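Local coordinates for reticulocyte binding protein (Streptococcus agalactiae COH1, PDB 3FAW) that probably hydrolyses the alpha-1,6 branch linkages of pullulan and related alpha-glucans as a secreted, cell-wall-anchored streptococcal pullulanase, at residues V269-H274 with Q306-T311; H312-P317 with G385-V390. All coordinates share one frame; numbering follows the deposited sequence.

Contact 1 (V269-H274 with Q306-T311); sequences VIYEAH and QKLGVT. With CA (calcium ion), chain C.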
ATOM      1  N   VAL A 269     -12.843   8.199  -6.748  1.00 13.91           N
ATOM      2  CA  VAL A 269     -11.805   8.585  -7.701  1.00 13.45           C
ATOM      3  C   VAL A 269     -10.556   8.916  -6.891  1.00 12.17           C
ATOM      4  O   VAL A 269     -10.453   9.991  -6.304  1.00 10.01           O
ATOM      5  CB  VAL A 269     -12.239   9.784  -8.562  1.00 14.12           C
ATOM      6  CG1 VAL A 269     -11.156  10.144  -9.568  1.00 14.35           C
ATOM      7  CG2 VAL A 269     -13.554   9.473  -9.269  1.00 13.36           C
ATOM      8  N   ILE A 270      -9.616   7.973  -6.857  1.00 12.50           N
ATOM      9  CA  ILE A 270      -8.484   8.023  -5.927  1.00 12.66           C
ATOM     10  C   ILE A 270      -7.266   8.680  -6.575  1.00 13.27           C
ATOM     11  O   ILE A 270      -6.944   8.411  -7.735  1.00 14.46           O
ATOM     12  CB  ILE A 270      -8.121   6.597  -5.418  1.00 13.74           C
ATOM     13  CG1 ILE A 270      -9.309   5.986  -4.666  1.00 14.89           C
ATOM     14  CG2 ILE A 270      -6.877   6.620  -4.524  1.00 11.41           C
ATOM     15  CD1 ILE A 270      -9.111   4.524  -4.258  1.00 14.07           C
ATOM     16  N   TYR A 271      -6.598   9.537  -5.807  1.00 12.79           N
ATOM     17  CA  TYR A 271      -5.423  10.279  -6.258  1.00 12.56           C
ATOM     18  C   TYR A 271      -4.234   9.914  -5.366  1.00 12.48           C
ATOM     19  O   TYR A 271      -4.251  10.205  -4.168  1.00 10.94           O
ATOM     20  CB  TYR A 271      -5.718  11.781  -6.182  1.00 12.99           C
ATOM     21  CG  TYR A 271      -4.642  12.684  -6.750  1.00 13.08           C
ATOM     22  CD1 TYR A 271      -4.584  12.957  -8.115  1.00 13.63           C
ATOM     23  CD2 TYR A 271      -3.697  13.284  -5.916  1.00 10.63           C
ATOM     24  CE1 TYR A 271      -3.598  13.796  -8.638  1.00 13.66           C
ATOM     25  CE2 TYR A 271      -2.710  14.115  -6.426  1.00 11.97           C
ATOM     26  CZ  TYR A 271      -2.667  14.373  -7.785  1.00 15.03           C
ATOM     27  OH  TYR A 271      -1.689  15.199  -8.287  1.00 13.40           O
ATOM     28  N   GLU A 272      -3.213   9.275  -5.947  1.00 12.93           N
ATOM     29  CA  GLU A 272      -2.061   8.774  -5.178  1.00 12.67           C
ATOM     30  C   GLU A 272      -0.881   9.750  -5.141  1.00 13.21           C
ATOM     31  O   GLU A 272      -0.208   9.953  -6.153  1.00 12.97           O
ATOM     32  CB  GLU A 272      -1.588   7.424  -5.730  1.00 12.27           C
ATOM     33  CG  GLU A 272      -0.529   6.729  -4.850  1.00 11.29           C
ATOM     34  CD  GLU A 272       0.298   5.692  -5.595  1.00 10.20           C
ATOM     35  OE1 GLU A 272       0.549   5.871  -6.804  1.00  9.44           O
ATOM     36  OE2 GLU A 272       0.713   4.697  -4.966  1.00 10.67           O
ATOM     37  N   ALA A 273      -0.619  10.313  -3.960  1.00 12.63           N
ATOM     38  CA  ALA A 273       0.479  11.268  -3.757  1.00 11.20           C
ATOM     39  C   ALA A 273       1.403  10.906  -2.584  1.00 11.47           C
ATOM     40  O   ALA A 273       0.972  10.340  -1.575  1.00 11.29           O
ATOM     41  CB  ALA A 273      -0.088  12.674  -3.550  1.00 12.02           C
ATOM     42  N   HIS A 274       2.680  11.241  -2.744  1.00 12.16           N
ATOM     43  CA  HIS A 274       3.684  11.180  -1.683  1.00 11.35           C
ATOM     44  C   HIS A 274       3.810  12.590  -1.071  1.00 11.60           C
ATOM     45  O   HIS A 274       3.859  13.585  -1.799  1.00  9.42           O
ATOM     46  CB  HIS A 274       5.010  10.733  -2.301  1.00 11.34           C
ATOM     47  CG  HIS A 274       6.085  10.406  -1.316  1.00  9.16           C
ATOM     48  ND1 HIS A 274       6.827  11.374  -0.672  1.00 11.51           N
ATOM     49  CD2 HIS A 274       6.584   9.217  -0.907  1.00 10.36           C
ATOM     50  CE1 HIS A 274       7.718  10.792   0.110  1.00 11.20           C
ATOM     51  NE2 HIS A 274       7.593   9.483  -0.014  1.00  9.11           N
ATOM     52  N   GLN A 306      -8.985  19.799  -4.932  1.00 13.25           N
ATOM     53  CA  GLN A 306     -10.426  20.053  -4.860  1.00 14.03           C
ATOM     54  C   GLN A 306     -10.965  20.413  -6.249  1.00 13.85           C
ATOM     55  O   GLN A 306     -11.991  19.885  -6.680  1.00 13.34           O
ATOM     56  CB  GLN A 306     -10.740  21.174  -3.863  1.00 13.81           C
ATOM     57  CG  GLN A 306     -12.230  21.439  -3.675  1.00 15.91           C
ATOM     58  CD  GLN A 306     -12.528  22.558  -2.686  1.00 18.14           C
ATOM     59  OE1 GLN A 306     -11.660  23.374  -2.361  1.00 21.18           O
ATOM     60  NE2 GLN A 306     -13.768  22.606  -2.210  1.00 18.97           N
ATOM     61  N   LYS A 307     -10.265  21.308  -6.942  1.00 14.93           N
ATOM     62  CA  LYS A 307     -10.640  21.701  -8.302  1.00 15.53           C
ATOM     63  C   LYS A 307     -10.496  20.532  -9.280  1.00 13.79           C
ATOM     64  O   LYS A 307     -11.368  20.313 -10.117  1.00 11.29           O
ATOM     65  CB  LYS A 307      -9.793  22.882  -8.780  1.00 16.84           C
ATOM     66  CG  LYS A 307     -10.060  24.195  -8.050  1.00 18.49           C
ATOM     67  CD  LYS A 307      -8.973  25.223  -8.367  1.00 20.46           C
ATOM     68  CE  LYS A 307      -9.276  26.593  -7.759  1.00 23.66           C
ATOM     69  NZ  LYS A 307      -9.043  26.638  -6.284  1.00 26.50           N
ATOM     70  N   LEU A 308      -9.399  19.785  -9.164  1.00 13.37           N
ATOM     71  CA  LEU A 308      -9.155  18.617 -10.018  1.00 12.65           C
ATOM     72  C   LEU A 308     -10.348  17.662 -10.018  1.00 13.18           C
ATOM     73  O   LEU A 308     -10.717  17.130 -11.071  1.00 12.60           O
ATOM     74  CB  LEU A 308      -7.887  17.875  -9.580  1.00 13.22           C
ATOM     75  CG  LEU A 308      -7.474  16.665 -10.432  1.00 14.28           C
ATOM     76  CD1 LEU A 308      -7.379  17.042 -11.912  1.00 10.68           C
ATOM     77  CD2 LEU A 308      -6.157  16.063  -9.940  1.00 11.00           C
ATOM     78  N   GLY A 309     -10.924  17.440  -8.834  1.00 12.21           N
ATOM     79  CA  GLY A 309     -12.204  16.742  -8.688  1.00 12.80           C
ATOM     80  C   GLY A 309     -12.146  15.343  -8.091  1.00 12.97           C
ATOM     81  O   GLY A 309     -13.165  14.659  -8.024  1.00 13.59           O
ATOM     82  N   VAL A 310     -10.962  14.911  -7.668  1.00 13.08           N
ATOM     83  CA  VAL A 310     -10.799  13.596  -7.050  1.00 13.10           C
ATOM     84  C   VAL A 310     -11.584  13.539  -5.741  1.00 14.36           C
ATOM     85  O   VAL A 310     -11.804  14.568  -5.095  1.00 15.65           O
ATOM     86  CB  VAL A 310      -9.309  13.268  -6.783  1.00 13.26           C
ATOM     87  CG1 VAL A 310      -8.538  13.202  -8.096  1.00 13.44           C
ATOM     88  CG2 VAL A 310      -8.683  14.294  -5.832  1.00  7.80           C
ATOM     89  N   THR A 311     -12.023  12.342  -5.364  1.00 14.07           N
ATOM     90  CA  THR A 311     -12.801  12.159  -4.134  1.00 13.67           C
ATOM     91  C   THR A 311     -11.899  11.819  -2.947  1.00 13.80           C
ATOM     92  O   THR A 311     -12.133  12.290  -1.830  1.00 12.92           O
ATOM     93  CB  THR A 311     -13.858  11.043  -4.288  1.00 13.86           C
ATOM     94  OG1 THR A 311     -13.212   9.774  -4.480  1.00 11.76           O
ATOM     95  CG2 THR A 311     -14.779  11.336  -5.465  1.00 10.43           C
TER
HETATM   96 CA    CA C   2     -13.491  20.603 -11.004  1.00 27.01          CA
HETATM   97  O   HOH W   1     -14.034  19.828  -8.810  1.00 21.66           O
HETATM   98  O   HOH W   2     -13.088  18.275 -12.116  1.00 15.97           O
HETATM   99  O   HOH W   3     -12.047  21.701 -12.633  1.00 19.95           O
HETATM  100  O   HOH W   4     -15.597  19.492 -11.323  1.00 19.73           O
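Tyr-271 packs CB and the CD1/CE1 side of its ring against Val-310 and Leu-308. With CG anti to the backbone N (chi1 -174°), the ring swings along the flank of the 306-311 segment: CB meets Val-310 CG1 at 3.7 Å, and further out the ring carbon CE1 meets Leu-308 CD2, also at 3.7 Å. The side chains of Leu-308 and Tyr-271 cross at about a right angle. The phenol end looks elsewhere, its OH hydrogen-bonded to Ser-619 and Glu-622, which fixes how far the ring can shift.

Beside this apolar patch, Val-269 and Thr-311 are clamped by two hydrogen bonds. Thr-311 OG1, held between its own backbone N and carbonyl carbon (chi1 65°), accepts from Val-269 N at 2.8 Å in a nearly straight bond. In return Thr-311 N donates to Val-269 O at 3.0 Å. Val-310 CB sits 3.5 Å from Val-269 O.

This is the first beta-alpha-beta unit of the TIM barrel: strand 269-273 lines up beside strand 312-315, and the turn leaving helix 302-308 delivers the chain to it. Gly-309, with phi 109°, ends the helix at backbone angles where a CB would jam against the preceding carbonyl oxygen. Leu-308 is also touched by Ala-695 and Ile-698 of helix 685-703.

On the helix end a calcium ion is bound by Lys-307 O at 2.3 Å and by four waters. Two of these waters also donate hydrogen bonds, one to Gln-306 O and one to Leu-308 O, tying three successive carbonyls to the ion.

Contact 2 (H312-P317 with G385-V390); sequences HIQLLP and GVILDV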
ATOM      1  N   HIS A 312     -10.872  11.004  -3.206  1.00 13.60           N
ATOM      2  CA  HIS A 312      -9.957  10.511  -2.174  1.00 14.48           C
ATOM      3  C   HIS A 312      -8.490  10.805  -2.501  1.00 14.04           C
ATOM      4  O   HIS A 312      -8.029  10.577  -3.624  1.00 14.15           O
ATOM      5  CB  HIS A 312     -10.122   8.998  -2.002  1.00 14.64           C
ATOM      6  CG  HIS A 312     -11.425   8.594  -1.388  1.00 15.35           C
ATOM      7  ND1 HIS A 312     -12.606   8.573  -2.095  1.00 12.77           N
ATOM      8  CD2 HIS A 312     -11.729   8.174  -0.135  1.00 17.67           C
ATOM      9  CE1 HIS A 312     -13.584   8.167  -1.304  1.00 17.60           C
ATOM     10  NE2 HIS A 312     -13.077   7.919  -0.109  1.00 15.75           N
ATOM     11  N   ILE A 313      -7.760  11.304  -1.508  1.00 13.45           N
ATOM     12  CA  ILE A 313      -6.314  11.483  -1.621  1.00 12.70           C
ATOM     13  C   ILE A 313      -5.621  10.323  -0.901  1.00 12.82           C
ATOM     14  O   ILE A 313      -5.788  10.141   0.309  1.00 12.27           O
ATOM     15  CB  ILE A 313      -5.870  12.830  -1.030  1.00 13.05           C
ATOM     16  CG1 ILE A 313      -6.595  13.982  -1.736  1.00 13.23           C
ATOM     17  CG2 ILE A 313      -4.363  12.999  -1.147  1.00 13.28           C
ATOM     18  CD1 ILE A 313      -6.394  15.341  -1.073  1.00 12.28           C
ATOM     19  N   GLN A 314      -4.881   9.522  -1.661  1.00 12.16           N
ATOM     20  CA  GLN A 314      -4.105   8.416  -1.114  1.00 12.02           C
ATOM     21  C   GLN A 314      -2.671   8.850  -0.833  1.00 11.41           C
ATOM     22  O   GLN A 314      -1.970   9.321  -1.735  1.00 10.52           O
ATOM     23  CB  GLN A 314      -4.111   7.239  -2.084  1.00 13.03           C
ATOM     24  CG  GLN A 314      -3.383   6.001  -1.575  1.00 12.19           C
ATOM     25  CD  GLN A 314      -3.595   4.804  -2.476  1.00 12.86           C
ATOM     26  OE1 GLN A 314      -4.736   4.401  -2.742  1.00  8.56           O
ATOM     27  NE2 GLN A 314      -2.495   4.226  -2.960  1.00 13.09           N
ATOM     28  N   LEU A 315      -2.237   8.692   0.416  1.00 10.63           N
ATOM     29  CA  LEU A 315      -0.883   9.067   0.813  1.00 10.15           C
ATOM     30  C   LEU A 315       0.016   7.845   0.931  1.00 11.51           C
ATOM     31  O   LEU A 315      -0.329   6.871   1.605  1.00 11.14           O
ATOM     32  CB  LEU A 315      -0.891   9.818   2.146  1.00 10.17           C
ATOM     33  CG  LEU A 315      -1.715  11.110   2.186  1.00 10.40           C
ATOM     34  CD1 LEU A 315      -1.746  11.657   3.603  1.00  7.76           C
ATOM     35  CD2 LEU A 315      -1.170  12.149   1.212  1.00 12.89           C
ATOM     36  N   LEU A 316       1.176   7.907   0.284  1.00 12.13           N
ATOM     37  CA  LEU A 316       2.221   6.904   0.480  1.00 13.12           C
ATOM     38  C   LEU A 316       2.579   6.823   1.972  1.00 12.80           C
ATOM     39  O   LEU A 316       2.287   7.759   2.723  1.00 12.83           O
ATOM     40  CB  LEU A 316       3.452   7.216  -0.396  1.00 12.48           C
ATOM     41  CG  LEU A 316       3.375   6.635  -1.819  1.00 14.14           C
ATOM     42  CD1 LEU A 316       2.422   7.452  -2.699  1.00 10.90           C
ATOM     43  CD2 LEU A 316       4.755   6.515  -2.469  1.00 10.79           C
ATOM     44  N   PRO A 317       3.195   5.706   2.410  1.00 11.36           N
ATOM     45  CA  PRO A 317       3.355   5.404   3.836  1.00 11.72           C
ATOM     46  C   PRO A 317       3.779   6.570   4.746  1.00 11.07           C
ATOM     47  O   PRO A 317       4.915   7.041   4.677  1.00 10.87           O
ATOM     48  CB  PRO A 317       4.418   4.296   3.830  1.00 11.82           C
ATOM     49  CG  PRO A 317       4.141   3.568   2.581  1.00 11.35           C
ATOM     50  CD  PRO A 317       3.787   4.641   1.579  1.00 12.93           C
ATOM     51  N   GLY A 385     -11.789  12.841   0.819  1.00 13.01           N
ATOM     52  CA  GLY A 385     -11.423  11.861   1.835  1.00 12.18           C
ATOM     53  C   GLY A 385      -9.949  11.532   1.746  1.00 12.19           C
ATOM     54  O   GLY A 385      -9.289  11.869   0.763  1.00 11.71           O
ATOM     55  N   VAL A 386      -9.436  10.874   2.779  1.00 13.03           N
ATOM     56  CA  VAL A 386      -8.039  10.466   2.836  1.00 11.56           C
ATOM     57  C   VAL A 386      -7.941   8.941   2.917  1.00 12.49           C
ATOM     58  O   VAL A 386      -8.738   8.296   3.598  1.00 13.31           O
ATOM     59  CB  VAL A 386      -7.314  11.113   4.042  1.00 12.40           C
ATOM     60  CG1 VAL A 386      -7.824  10.538   5.358  1.00 13.74           C
ATOM     61  CG2 VAL A 386      -5.799  10.929   3.929  1.00  8.02           C
ATOM     62  N   ILE A 387      -6.974   8.379   2.195  1.00 11.20           N
ATOM     63  CA  ILE A 387      -6.679   6.948   2.233  1.00 11.36           C
ATOM     64  C   ILE A 387      -5.206   6.778   2.594  1.00 10.44           C
ATOM     65  O   ILE A 387      -4.355   7.441   2.017  1.00  9.86           O
ATOM     66  CB  ILE A 387      -6.939   6.267   0.862  1.00 10.02           C
ATOM     67  CG1 ILE A 387      -8.418   6.346   0.487  1.00 11.11           C
ATOM     68  CG2 ILE A 387      -6.474   4.805   0.888  1.00  8.67           C
ATOM     69  CD1 ILE A 387      -8.739   5.799  -0.886  1.00 10.79           C
ATOM     70  N   LEU A 388      -4.910   5.896   3.546  1.00 12.20           N
ATOM     71  CA  LEU A 388      -3.522   5.637   3.952  1.00 12.33           C
ATOM     72  C   LEU A 388      -2.970   4.355   3.338  1.00 11.64           C
ATOM     73  O   LEU A 388      -3.571   3.289   3.440  1.00 12.36           O
ATOM     74  CB  LEU A 388      -3.403   5.544   5.476  1.00 13.07           C
ATOM     75  CG  LEU A 388      -3.693   6.809   6.289  1.00 14.98           C
ATOM     76  CD1 LEU A 388      -3.346   6.579   7.754  1.00 12.65           C
ATOM     77  CD2 LEU A 388      -2.937   8.012   5.739  1.00  7.39           C
ATOM     78  N   ASP A 389      -1.811   4.481   2.706  1.00 12.44           N
ATOM     79  CA  ASP A 389      -1.023   3.343   2.257  1.00 11.62           C
ATOM     80  C   ASP A 389      -0.393   2.682   3.489  1.00 11.00           C
ATOM     81  O   ASP A 389       0.245   3.360   4.292  1.00 10.12           O
ATOM     82  CB  ASP A 389       0.062   3.834   1.294  1.00 11.95           C
ATOM     83  CG  ASP A 389       0.690   2.725   0.490  1.00 10.72           C
ATOM     84  OD1 ASP A 389       0.658   1.557   0.921  1.00 14.50           O
ATOM     85  OD2 ASP A 389       1.228   3.031  -0.591  1.00 14.32           O
ATOM     86  N   VAL A 390      -0.586   1.371   3.629  1.00 10.32           N
ATOM     87  CA  VAL A 390      -0.126   0.621   4.806  1.00 10.34           C
ATOM     88  C   VAL A 390       0.608  -0.652   4.384  1.00 10.99           C
ATOM     89  O   VAL A 390       0.248  -1.284   3.395  1.00 11.35           O
ATOM     90  CB  VAL A 390      -1.296   0.261   5.758  1.00 10.08           C
ATOM     91  CG1 VAL A 390      -1.891   1.517   6.375  1.00 11.71           C
ATOM     92  CG2 VAL A 390      -2.375  -0.545   5.024  1.00  7.94           C
TER
HETATM   93  O   HOH W   5       0.074   4.922  -2.045  1.00  9.02           O
HETATM   94  O   HOH W   6      -0.063   5.986   4.517  1.00  5.77           O
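Asp-389 and Ile-387, the two residues most covered here, meet strand 312-315 in different ways. Ile-387 lies across His-312 and Gln-314 on one face of the sheet: its CD1 touches His-312 CB at 3.7 Å, while CG2, anti to the backbone N, rests 4.0 Å from Gln-314 OE1. His-312 brings its ring against Gly-385, where a CB would be crowded by His-312 CD2. The backbones run parallel in register. Ile-387 uses both its backbone N and its O, giving N to Ile-313 O at 2.8 Å and receiving Leu-315 N on its O at 2.9 Å.

Beyond the end of strand 312-315, Asp-389 turns its carboxylate alongside the Pro-317 ring, OD2 lying 3.7 Å from Pro-317 CD. A water bridges onward, donating to Asp-389 OD2 at 2.6 Å and accepting from Gln-314 NE2. Tyr-346 hydroxyl also bonds OD2, and Arg-455 forms a salt bridge with OD1. Gln-314 OE1, by contrast, is buried with no polar partner in the model. The carboxylate is therefore positioned from several directions at the C-terminal mouth of the barrel strands, where glycoside hydrolases of the alpha-amylase family keep their active sites.

Overall arrangement
The two contacts follow one another along the chain, contact 1 closing at Thr-311 and contact 2 opening at His-312, with their centres 10 Å apart. Both belong to the eight-stranded parallel barrel of the alpha-amylase-type catalytic domain, whose first three strands, 269-273, 312-315 and 385-390, they connect. Strand 312-315 is the shared middle: Tyr-271 O probably hydrogen-bonds to Gln-314 N, and Thr-311 O to Gly-385 N. Contact 1 seats the helix-to-strand turn against the first strand, near the N-terminal ends of the strands; contact 2 runs on to their C-terminal ends. Together they span part of the barrel wall up to the C-terminal ends, where family members carry the active site.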